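Local atomic coordinates of L-ribulose 3-epimerase (Methylomonas sp. DH-1, PDB entry 7CJ7), a protein that catalyses the manganese-dependent epimerization of ketoses at C3, acting most strongly on L-ribulose and also on D-ribulose, D-allulose and D-fructose. Residues L184-M189 / V225-F230; G195-V200 / F231-Q236. All coordinates share one frame; numbering follows the deposited sequence.

Contact 1 (L184-M189 / V225-F230). With MN (manganese (II) ion), chain D; SOL (L-sorbose), chain C.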
# COMPACT_ATOMS: atom_id res chain seq x y z
N LEU A 184 -5.88 13.57 -7.34
CA LEU A 184 -6.37 12.37 -6.63
C LEU A 184 -6.23 11.17 -7.55
O LEU A 184 -6.37 11.34 -8.78
CB LEU A 184 -7.82 12.55 -6.18
CG LEU A 184 -8.03 13.53 -5.02
CD1 LEU A 184 -9.51 13.67 -4.73
CD2 LEU A 184 -7.29 13.08 -3.77
N ASP A 185 -5.94 10.01 -6.96
CA ASP A 185 -5.69 8.74 -7.68
C ASP A 185 -6.48 7.65 -6.97
O ASP A 185 -6.23 7.42 -5.77
CB ASP A 185 -4.19 8.47 -7.73
CG ASP A 185 -3.81 7.18 -8.43
OD1 ASP A 185 -4.55 6.21 -8.31
OD2 ASP A 185 -2.76 7.17 -9.08
N THR A 186 -7.43 7.01 -7.65
CA THR A 186 -8.38 6.07 -7.00
C THR A 186 -7.62 4.91 -6.34
O THR A 186 -8.11 4.38 -5.34
CB THR A 186 -9.44 5.57 -7.98
OG1 THR A 186 -8.81 4.95 -9.10
CG2 THR A 186 -10.35 6.69 -8.45
N TYR A 187 -6.48 4.49 -6.89
CA TYR A 187 -5.66 3.40 -6.31
C TYR A 187 -5.20 3.80 -4.90
O TYR A 187 -5.32 3.01 -3.96
CB TYR A 187 -4.46 3.07 -7.20
CG TYR A 187 -3.39 2.27 -6.51
CD1 TYR A 187 -3.54 0.92 -6.26
CD2 TYR A 187 -2.21 2.87 -6.10
CE1 TYR A 187 -2.56 0.19 -5.61
CE2 TYR A 187 -1.22 2.15 -5.45
CZ TYR A 187 -1.38 0.80 -5.23
OH TYR A 187 -0.41 0.08 -4.59
N HIS A 188 -4.67 5.01 -4.76
CA HIS A 188 -4.17 5.54 -3.47
C HIS A 188 -5.34 5.81 -2.52
O HIS A 188 -5.20 5.53 -1.32
CB HIS A 188 -3.28 6.76 -3.72
CG HIS A 188 -2.06 6.43 -4.51
ND1 HIS A 188 -1.08 5.60 -4.02
CD2 HIS A 188 -1.67 6.81 -5.75
CE1 HIS A 188 -0.12 5.49 -4.92
NE2 HIS A 188 -0.46 6.23 -5.99
N MET A 189 -6.45 6.33 -3.04
CA MET A 189 -7.64 6.68 -2.23
C MET A 189 -8.21 5.40 -1.61
O MET A 189 -8.68 5.45 -0.45
CB MET A 189 -8.72 7.33 -3.10
CG MET A 189 -8.30 8.64 -3.70
SD MET A 189 -9.59 9.30 -4.79
CE MET A 189 -10.89 9.61 -3.60
N VAL A 225 -12.01 -1.16 -5.96
CA VAL A 225 -12.25 0.31 -5.90
C VAL A 225 -13.74 0.57 -6.12
O VAL A 225 -14.33 0.04 -7.08
CB VAL A 225 -11.40 1.12 -6.89
CG1 VAL A 225 -11.95 2.52 -7.08
CG2 VAL A 225 -9.95 1.17 -6.44
N ASP A 226 -14.32 1.42 -5.26
CA ASP A 226 -15.73 1.86 -5.40
C ASP A 226 -15.78 2.98 -6.44
O ASP A 226 -15.85 4.16 -6.06
CB ASP A 226 -16.31 2.31 -4.07
CG ASP A 226 -17.82 2.49 -4.09
OD1 ASP A 226 -18.38 2.61 -5.20
OD2 ASP A 226 -18.42 2.51 -2.99
N PHE A 227 -15.75 2.63 -7.72
CA PHE A 227 -15.80 3.64 -8.81
C PHE A 227 -17.15 4.34 -8.83
O PHE A 227 -17.18 5.53 -9.18
CB PHE A 227 -15.45 3.01 -10.16
CG PHE A 227 -13.99 2.72 -10.31
CD1 PHE A 227 -13.07 3.75 -10.34
CD2 PHE A 227 -13.53 1.41 -10.41
CE1 PHE A 227 -11.72 3.48 -10.48
CE2 PHE A 227 -12.18 1.15 -10.55
CZ PHE A 227 -11.28 2.18 -10.58
N ALA A 228 -18.23 3.66 -8.43
CA ALA A 228 -19.59 4.26 -8.43
C ALA A 228 -19.58 5.50 -7.53
O ALA A 228 -20.10 6.56 -7.96
CB ALA A 228 -20.62 3.25 -7.99
N SER A 229 -19.00 5.37 -6.33
CA SER A 229 -18.90 6.45 -5.32
C SER A 229 -17.99 7.56 -5.85
O SER A 229 -18.35 8.75 -5.75
CB SER A 229 -18.42 5.91 -4.01
OG SER A 229 -18.35 6.94 -3.05
N PHE A 230 -16.86 7.19 -6.43
CA PHE A 230 -15.86 8.17 -6.91
C PHE A 230 -16.45 9.01 -8.05
O PHE A 230 -16.34 10.24 -8.00
CB PHE A 230 -14.58 7.47 -7.37
CG PHE A 230 -13.53 8.45 -7.80
CD1 PHE A 230 -12.97 9.32 -6.88
CD2 PHE A 230 -13.17 8.56 -9.13
CE1 PHE A 230 -12.00 10.24 -7.27
CE2 PHE A 230 -12.20 9.48 -9.52
CZ PHE A 230 -11.64 10.32 -8.60
MN MN D . -1.20 8.00 -10.04
C1 SOL C . 2.46 6.44 -8.29
O1 SOL C . 1.94 5.42 -7.48
C2 SOL C . 1.40 7.08 -9.14
O2 SOL C . 0.22 6.99 -8.82
C3 SOL C . 1.82 7.78 -10.42
O3 SOL C . 0.82 8.67 -10.86
C4 SOL C . 3.15 8.50 -10.25
O4 SOL C . 3.01 9.51 -9.25
C5 SOL C . 3.65 9.17 -11.54
O5 SOL C . 4.79 9.97 -11.24
C6 SOL C . 4.02 8.19 -12.63
O6 SOL C . 4.43 8.88 -13.81
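T186 carries most of this contact, with V225, F227 and F230 gathered around its side chain. Just before it, at the end of barrel strand 180-185, D185 points away from 225-230 and binds manganese through OD2 at 2.0 Å, sharing the ion with E152, H211, E246 and two oxygens of L-sorbose. Its other oxygen, OD1, N-caps the next helix by accepting from Y187 N at 2.9 Å. T186 CG2 sits over one face of the F230 ring, 3.5 Å from the centroid and 15° off the normal, a CH-pi contact. T186 OG1, turned by a chi1 of 57° toward F227 and G213 while CG2 takes the F230 side, hydrogen-bonds G213 O and comes within 3.5 Å of F227 CE1. Two residues on, H188 NE2 donates to both O1 and O2 of the sugar, 2.9 Å from O1. M189 brings SD obliquely to the F230 ring, 3.6 Å from CE1, a Met-aromatic contact. An alanine at F230 would probably leave T186 CG2 and M189 SD without their aromatic partner and open a gap between helix 227-236 and the start of helix 186-192. The two sides of 184-189 thus differ in chemistry: metal and sugar ligands face the pocket, while apolar and aromatic packing, with no hydrogen bond across, joins the other side to helix 227-236.

Contact 2 (G195-V200 / F231-Q236)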
# COMPACT_ATOMS: atom_id res chain seq x y z
N GLY A 195 -13.81 6.48 2.49
CA GLY A 195 -14.72 6.44 1.34
C GLY A 195 -14.18 7.29 0.20
O GLY A 195 -13.18 8.03 0.39
N MET A 196 -14.82 7.22 -0.97
CA MET A 196 -14.22 7.77 -2.21
C MET A 196 -14.80 9.15 -2.54
O MET A 196 -14.48 9.66 -3.63
CB MET A 196 -14.44 6.80 -3.37
CG MET A 196 -13.86 5.41 -3.12
SD MET A 196 -12.06 5.41 -3.07
CE MET A 196 -11.72 5.89 -4.76
N ALA A 197 -15.59 9.77 -1.65
CA ALA A 197 -16.31 11.04 -1.94
C ALA A 197 -15.73 12.22 -1.15
O ALA A 197 -15.65 13.31 -1.72
CB ALA A 197 -17.79 10.89 -1.66
N LYS A 198 -15.39 12.00 0.13
CA LYS A 198 -15.08 13.07 1.13
C LYS A 198 -14.05 14.06 0.56
O LYS A 198 -14.30 15.28 0.62
CB LYS A 198 -14.61 12.39 2.42
CG LYS A 198 -14.43 13.29 3.64
CD LYS A 198 -14.25 12.47 4.91
CE LYS A 198 -13.71 13.24 6.10
NZ LYS A 198 -14.66 14.26 6.59
N SER A 199 -12.92 13.57 0.04
CA SER A 199 -11.79 14.43 -0.42
C SER A 199 -12.19 15.19 -1.69
O SER A 199 -11.79 16.35 -1.85
CB SER A 199 -10.54 13.63 -0.62
OG SER A 199 -9.90 13.45 0.64
N VAL A 200 -12.95 14.54 -2.57
CA VAL A 200 -13.40 15.16 -3.85
C VAL A 200 -14.33 16.33 -3.51
O VAL A 200 -14.14 17.41 -4.05
CB VAL A 200 -14.09 14.15 -4.77
CG1 VAL A 200 -14.76 14.83 -5.95
CG2 VAL A 200 -13.14 13.07 -5.24
N PHE A 231 -17.03 8.38 -9.08
CA PHE A 231 -17.55 9.13 -10.25
C PHE A 231 -18.77 9.97 -9.84
O PHE A 231 -18.96 11.07 -10.39
CB PHE A 231 -17.80 8.20 -11.43
CG PHE A 231 -16.53 7.73 -12.10
CD1 PHE A 231 -15.66 8.64 -12.68
CD2 PHE A 231 -16.21 6.38 -12.15
CE1 PHE A 231 -14.49 8.22 -13.30
CE2 PHE A 231 -15.05 5.96 -12.78
CZ PHE A 231 -14.20 6.87 -13.36
N ALA A 232 -19.56 9.50 -8.89
CA ALA A 232 -20.69 10.28 -8.33
C ALA A 232 -20.16 11.59 -7.72
O ALA A 232 -20.74 12.66 -7.97
CB ALA A 232 -21.46 9.45 -7.34
N ALA A 233 -19.07 11.51 -6.96
CA ALA A 233 -18.47 12.69 -6.29
C ALA A 233 -17.93 13.66 -7.34
O ALA A 233 -18.13 14.87 -7.19
CB ALA A 233 -17.39 12.25 -5.33
N LEU A 234 -17.25 13.16 -8.38
CA LEU A 234 -16.76 14.01 -9.49
C LEU A 234 -17.94 14.76 -10.11
O LEU A 234 -17.80 15.94 -10.43
CB LEU A 234 -16.05 13.16 -10.54
CG LEU A 234 -14.65 12.65 -10.20
CD1 LEU A 234 -14.00 12.07 -11.45
CD2 LEU A 234 -13.76 13.74 -9.61
N LYS A 235 -19.07 14.09 -10.30
CA LYS A 235 -20.27 14.72 -10.90
C LYS A 235 -20.79 15.81 -9.96
O LYS A 235 -21.23 16.85 -10.47
CB LYS A 235 -21.34 13.67 -11.19
CG LYS A 235 -22.55 14.20 -11.95
CD LYS A 235 -23.51 13.10 -12.32
CE LYS A 235 -24.35 13.46 -13.52
NZ LYS A 235 -25.11 14.70 -13.28
N GLN A 236 -20.75 15.57 -8.65
CA GLN A 236 -21.28 16.49 -7.62
C GLN A 236 -20.47 17.79 -7.61
O GLN A 236 -21.06 18.83 -7.28
CB GLN A 236 -21.28 15.80 -6.25
CG GLN A 236 -21.86 16.66 -5.13
CD GLN A 236 -23.24 17.19 -5.41
OE1 GLN A 236 -24.05 16.58 -6.11
NE2 GLN A 236 -23.53 18.35 -4.84
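A233 meets both A197 and V200, and its methyl group is the centre of the contact between helix 227-236 and the 195-200 segment. Along 231-236 it is the first residue to take part, directing CB toward the opposing backbone. The alpha carbons of A197 and A233 are 5.1 Å apart, a close approach that the small side chains on both sides permit. A233 CB is 3.8 Å from A197 CA, and the two methyl carbons, A197 CB and A233 CB, are 3.9 Å apart. The carbonyl oxygen of the preceding residue, M196 O, stands a little farther off, 4.3 Å from A233 CB. From the first turn of helix 198-203, V200 adds a branch: CG1, anti to the backbone N (chi1 170°), approaches A233 CB at 3.7 Å and also lies 3.6 Å from A233 O. This carbon therefore packs against the peptide as well as the methyl group of A233.

The parallel eight-stranded barrel of this TIM fold places the contact on its outside. Helix 198-203 precedes strand 207-212 and helix 227-236 follows it, so the segments bring together helices that flank one barrel strand in sequence.

Next comes L234, whose CB points away although its end returns to the contact. CG is anti to the carbonyl carbon (chi1 -75°), and CD2 beyond it comes to 3.9 Å from V200 CG1. The same V200 methyl thus touches A233 and L234 in succession. Apolar packing also reaches beyond this pair, with V200 resting on I237 and L234 on Y239.

In the fold
Following the chain from the N terminus, the first segment reached is at strand 180-185, the sixth of the barrel, which leads into helix 186-192; then come 195-200, helix 198-203 and strand 207-212, before the start of helix 227-236 with its preceding loop, and then its remaining turns, meet the two earlier segments. Contact 1 closes a loop of 35 residues and contact 2 one of 30. Their segments alternate along the chain, so the two closures cross. The centres are 9 Å apart, and direct packing bridges them: F230 CE1 lies 3.7 Å from V200 CG2, which is also 3.7 Å from L184 CD1. Together they tie the metal-bearing strand end and two successive helices to one outer helix of the TIM barrel.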